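Local coordinates for CLIP-associating protein (Drosophila melanogaster, PDB 4G3A) that tracks microtubule plus ends and promotes the stabilisation of dynamic microtubules, supporting mitotic spindle formation and kinetochore attachment, and is represented here by its N-terminal TOG-like domain, at residues A[187-192]-A[222-227]. Sequence-based numbering, arbitrary orientation. Where two conformers were deposited one is given.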
ATOM      1  N   ALA A 187     -14.353   0.409   9.054  1.00 35.87           N
ATOM      2  CA  ALA A 187     -13.682   0.402   7.753  1.00 33.53           C
ATOM      3  C   ALA A 187     -14.206  -0.724   6.866  1.00 34.31           C
ATOM      4  O   ALA A 187     -14.353  -0.562   5.657  1.00 34.14           O
ATOM      5  CB  ALA A 187     -12.182   0.244   7.944  1.00 28.73           C
ATOM      6  N   ALA A 188     -14.457  -1.878   7.479  1.00 32.77           N
ATOM      7  CA  ALA A 188     -14.939  -3.044   6.756  1.00 28.66           C
ATOM      8  C   ALA A 188     -16.316  -2.730   6.160  1.00 34.21           C
ATOM      9  O   ALA A 188     -16.609  -3.091   5.016  1.00 27.78           O
ATOM     10  CB  ALA A 188     -15.014  -4.247   7.691  1.00 27.99           C
ATOM     11  N   ILE A 189     -17.149  -2.057   6.948  1.00 29.67           N
ATOM     12  CA  ILE A 189     -18.471  -1.634   6.487  1.00 37.72           C
ATOM     13  C   ILE A 189     -18.340  -0.747   5.261  1.00 33.80           C
ATOM     14  O   ILE A 189     -18.923  -1.029   4.220  1.00 40.73           O
ATOM     15  CB  ILE A 189     -19.236  -0.851   7.572  1.00 38.66           C
ATOM     16  CG1 ILE A 189     -19.557  -1.764   8.754  1.00 45.01           C
ATOM     17  CG2 ILE A 189     -20.521  -0.267   6.996  1.00 41.87           C
ATOM     18  CD1 ILE A 189     -20.070  -1.034   9.969  1.00 56.00           C
ATOM     19  N   GLN A 190     -17.573   0.327   5.398  1.00 39.97           N
ATOM     20  CA  GLN A 190     -17.398   1.251   4.288  0.64 39.69           C
ATOM     21  C   GLN A 190     -16.784   0.580   3.059  1.00 41.89           C
ATOM     22  O   GLN A 190     -17.115   0.951   1.931  1.00 44.65           O
ATOM     23  CB  GLN A 190     -16.586   2.480   4.700  0.64 41.56           C
ATOM     24  CG  GLN A 190     -16.701   3.617   3.706  0.64 39.62           C
ATOM     25  CD  GLN A 190     -18.147   4.026   3.486  0.64 40.94           C
ATOM     26  OE1 GLN A 190     -18.978   3.909   4.387  0.64 48.40           O
ATOM     27  NE2 GLN A 190     -18.457   4.498   2.291  0.64 27.94           N
ATOM     28  N   THR A 191     -15.930  -0.420   3.260  1.00 32.48           N
ATOM     29  CA  THR A 191     -15.318  -1.139   2.136  1.00 30.45           C
ATOM     30  C   THR A 191     -16.359  -1.908   1.313  1.00 33.10           C
ATOM     31  O   THR A 191     -16.325  -1.904   0.079  1.00 34.03           O
ATOM     32  CB  THR A 191     -14.221  -2.132   2.614  1.00 32.84           C
ATOM     33  OG1 THR A 191     -13.170  -1.416   3.263  1.00 36.25           O
ATOM     34  CG2 THR A 191     -13.648  -2.904   1.445  1.00 24.61           C
ATOM     35  N   LEU A 192     -17.284  -2.574   2.001  1.00 29.44           N
ATOM     36  CA  LEU A 192     -18.377  -3.272   1.321  1.00 25.56           C
ATOM     37  C   LEU A 192     -19.267  -2.277   0.577  1.00 31.28           C
ATOM     38  O   LEU A 192     -19.750  -2.553  -0.526  1.00 26.73           O
ATOM     39  CB  LEU A 192     -19.194  -4.077   2.322  1.00 27.45           C
ATOM     40  CG  LEU A 192     -18.407  -5.268   2.881  1.00 29.35           C
ATOM     41  CD1 LEU A 192     -19.150  -5.862   4.061  1.00 29.61           C
ATOM     42  CD2 LEU A 192     -18.183  -6.311   1.787  1.00 27.49           C
ATOM     43  N   GLU A 222     -27.548  -3.232   3.841  1.00 34.80           N
ATOM     44  CA  GLU A 222     -28.551  -3.000   2.807  1.00 37.79           C
ATOM     45  C   GLU A 222     -29.114  -1.576   2.842  1.00 35.79           C
ATOM     46  O   GLU A 222     -29.418  -1.003   1.797  1.00 35.77           O
ATOM     47  CB  GLU A 222     -29.644  -4.071   2.823  1.00 43.38           C
ATOM     48  CG  GLU A 222     -29.105  -5.422   2.368  1.00 42.31           C
ATOM     49  CD  GLU A 222     -30.171  -6.320   1.781  1.00 50.08           C
ATOM     50  OE1 GLU A 222     -30.720  -5.970   0.714  1.00 53.58           O
ATOM     51  OE2 GLU A 222     -30.441  -7.391   2.372  1.00 51.01           O
ATOM     52  N   GLN A 223     -29.221  -0.993   4.029  1.00 40.05           N
ATOM     53  CA  GLN A 223     -29.635   0.404   4.117  1.00 49.15           C
ATOM     54  C   GLN A 223     -28.598   1.287   3.436  1.00 42.55           C
ATOM     55  O   GLN A 223     -28.942   2.184   2.674  1.00 44.10           O
ATOM     56  CB  GLN A 223     -29.838   0.838   5.568  1.00 57.78           C
ATOM     57  CG  GLN A 223     -31.161   0.395   6.156  1.00 72.69           C
ATOM     58  CD  GLN A 223     -31.250   0.638   7.652  0.37 81.55           C
ATOM     59  OE1 GLN A 223     -30.386   1.292   8.241  0.69 87.03           O
ATOM     60  NE2 GLN A 223     -32.296   0.107   8.276  1.00 80.23           N
ATOM     61  N   LYS A 224     -27.324   1.013   3.691  1.00 35.61           N
ATOM     62  CA  LYS A 224     -26.268   1.810   3.079  1.00 31.68           C
ATOM     63  C   LYS A 224     -26.213   1.668   1.555  1.00 35.73           C
ATOM     64  O   LYS A 224     -25.948   2.640   0.848  1.00 37.82           O
ATOM     65  CB  LYS A 224     -24.924   1.509   3.733  1.00 35.72           C
ATOM     66  CG  LYS A 224     -24.821   2.114   5.117  1.00 44.93           C
ATOM     67  CD  LYS A 224     -23.673   1.534   5.915  1.00 48.29           C
ATOM     68  CE  LYS A 224     -23.590   2.180   7.295  1.00 52.00           C
ATOM     69  NZ  LYS A 224     -23.130   3.597   7.213  1.00 49.32           N
ATOM     70  N   PHE A 225     -26.473   0.469   1.046  1.00 32.66           N
ATOM     71  CA  PHE A 225     -26.534   0.276  -0.404  1.00 32.65           C
ATOM     72  C   PHE A 225     -27.702   1.060  -1.014  1.00 40.28           C
ATOM     73  O   PHE A 225     -27.560   1.694  -2.060  1.00 36.84           O
ATOM     74  CB  PHE A 225     -26.660  -1.207  -0.759  1.00 36.10           C
ATOM     75  CG  PHE A 225     -25.529  -2.061  -0.234  1.00 35.93           C
ATOM     76  CD1 PHE A 225     -25.644  -3.440  -0.206  1.00 40.85           C
ATOM     77  CD2 PHE A 225     -24.365  -1.478   0.236  1.00 34.57           C
ATOM     78  CE1 PHE A 225     -24.620  -4.226   0.274  1.00 34.97           C
ATOM     79  CE2 PHE A 225     -23.324  -2.262   0.729  1.00 36.23           C
ATOM     80  CZ  PHE A 225     -23.455  -3.635   0.739  1.00 37.83           C
ATOM     81  N   ASP A 226     -28.857   0.999  -0.359  1.00 34.93           N
ATOM     82  CA  ASP A 226     -30.028   1.723  -0.835  1.00 42.79           C
ATOM     83  C   ASP A 226     -29.663   3.188  -0.940  1.00 40.67           C
ATOM     84  O   ASP A 226     -29.982   3.846  -1.927  1.00 43.25           O
ATOM     85  CB  ASP A 226     -31.203   1.569   0.131  1.00 47.42           C
ATOM     86  CG  ASP A 226     -31.802   0.183   0.109  1.00 50.95           C
ATOM     87  OD1 ASP A 226     -31.609  -0.531  -0.893  1.00 48.25           O
ATOM     88  OD2 ASP A 226     -32.481  -0.182   1.092  1.00 55.90           O
ATOM     89  N   GLN A 227     -28.992   3.689   0.093  1.00 36.70           N
ATOM     90  CA  GLN A 227     -28.581   5.086   0.129  1.00 44.40           C
ATOM     91  C   GLN A 227     -27.665   5.444  -1.047  1.00 48.55           C
ATOM     92  O   GLN A 227     -27.796   6.520  -1.647  1.00 45.20           O
ATOM     93  CB  GLN A 227     -27.922   5.422   1.467  1.00 46.93           C
ATOM     94  CG  GLN A 227     -27.747   6.910   1.695  1.00 65.33           C
ATOM     95  CD  GLN A 227     -29.032   7.695   1.430  1.00 81.42           C
ATOM     96  OE1 GLN A 227     -30.113   7.326   1.903  1.00 86.83           O
ATOM     97  NE2 GLN A 227     -28.917   8.784   0.669  1.00 80.04           N
TER
HETATM   98  O   HOH W   1     -20.025   3.425   6.685  0.91 42.79           O
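I189 and L192 of helix 182-199 touch K224 and F225 of helix 215-229 across a loose helix-helix contact, whose closest CA atoms, those of L192 and F225, lie 9.1 Å apart. No direct hydrogen bond joins the two segments. The apolar part of K224 meets I189 at about a right angle. CG2, anti to the backbone N of I189, is the branch that reaches the lysine, 3.8 Å from K224 CD and 3.9 Å from K224 CE. The K224 chain is extended as far as CE and bends at its last torsion (chi4 -71°), which turns the ammonium group off the methyl. There K224 NZ donates to a water at 3.2 Å. In one of two Q190 conformers the same water donates to Q190 OE1 at 2.6 Å, so this bridge between the helices is doubtful. The ring of F225 reaches the backbone of the first helix, with CE2 3.8 Å from L192 O, an oblique van der Waals approach in which L192 takes part through its carbonyl. This ring also stacks with Y196 and packs on L203, R204 and L207 of helix 203-208, and R204 forms salt bridges with E222 and D226. The contact thus joins a helix of HEAT repeat 3 to the last helix of the chain. Helix 142-159 packs against A187 and T191, and M220 and L221 of helix 215-229 extend the packing on I189.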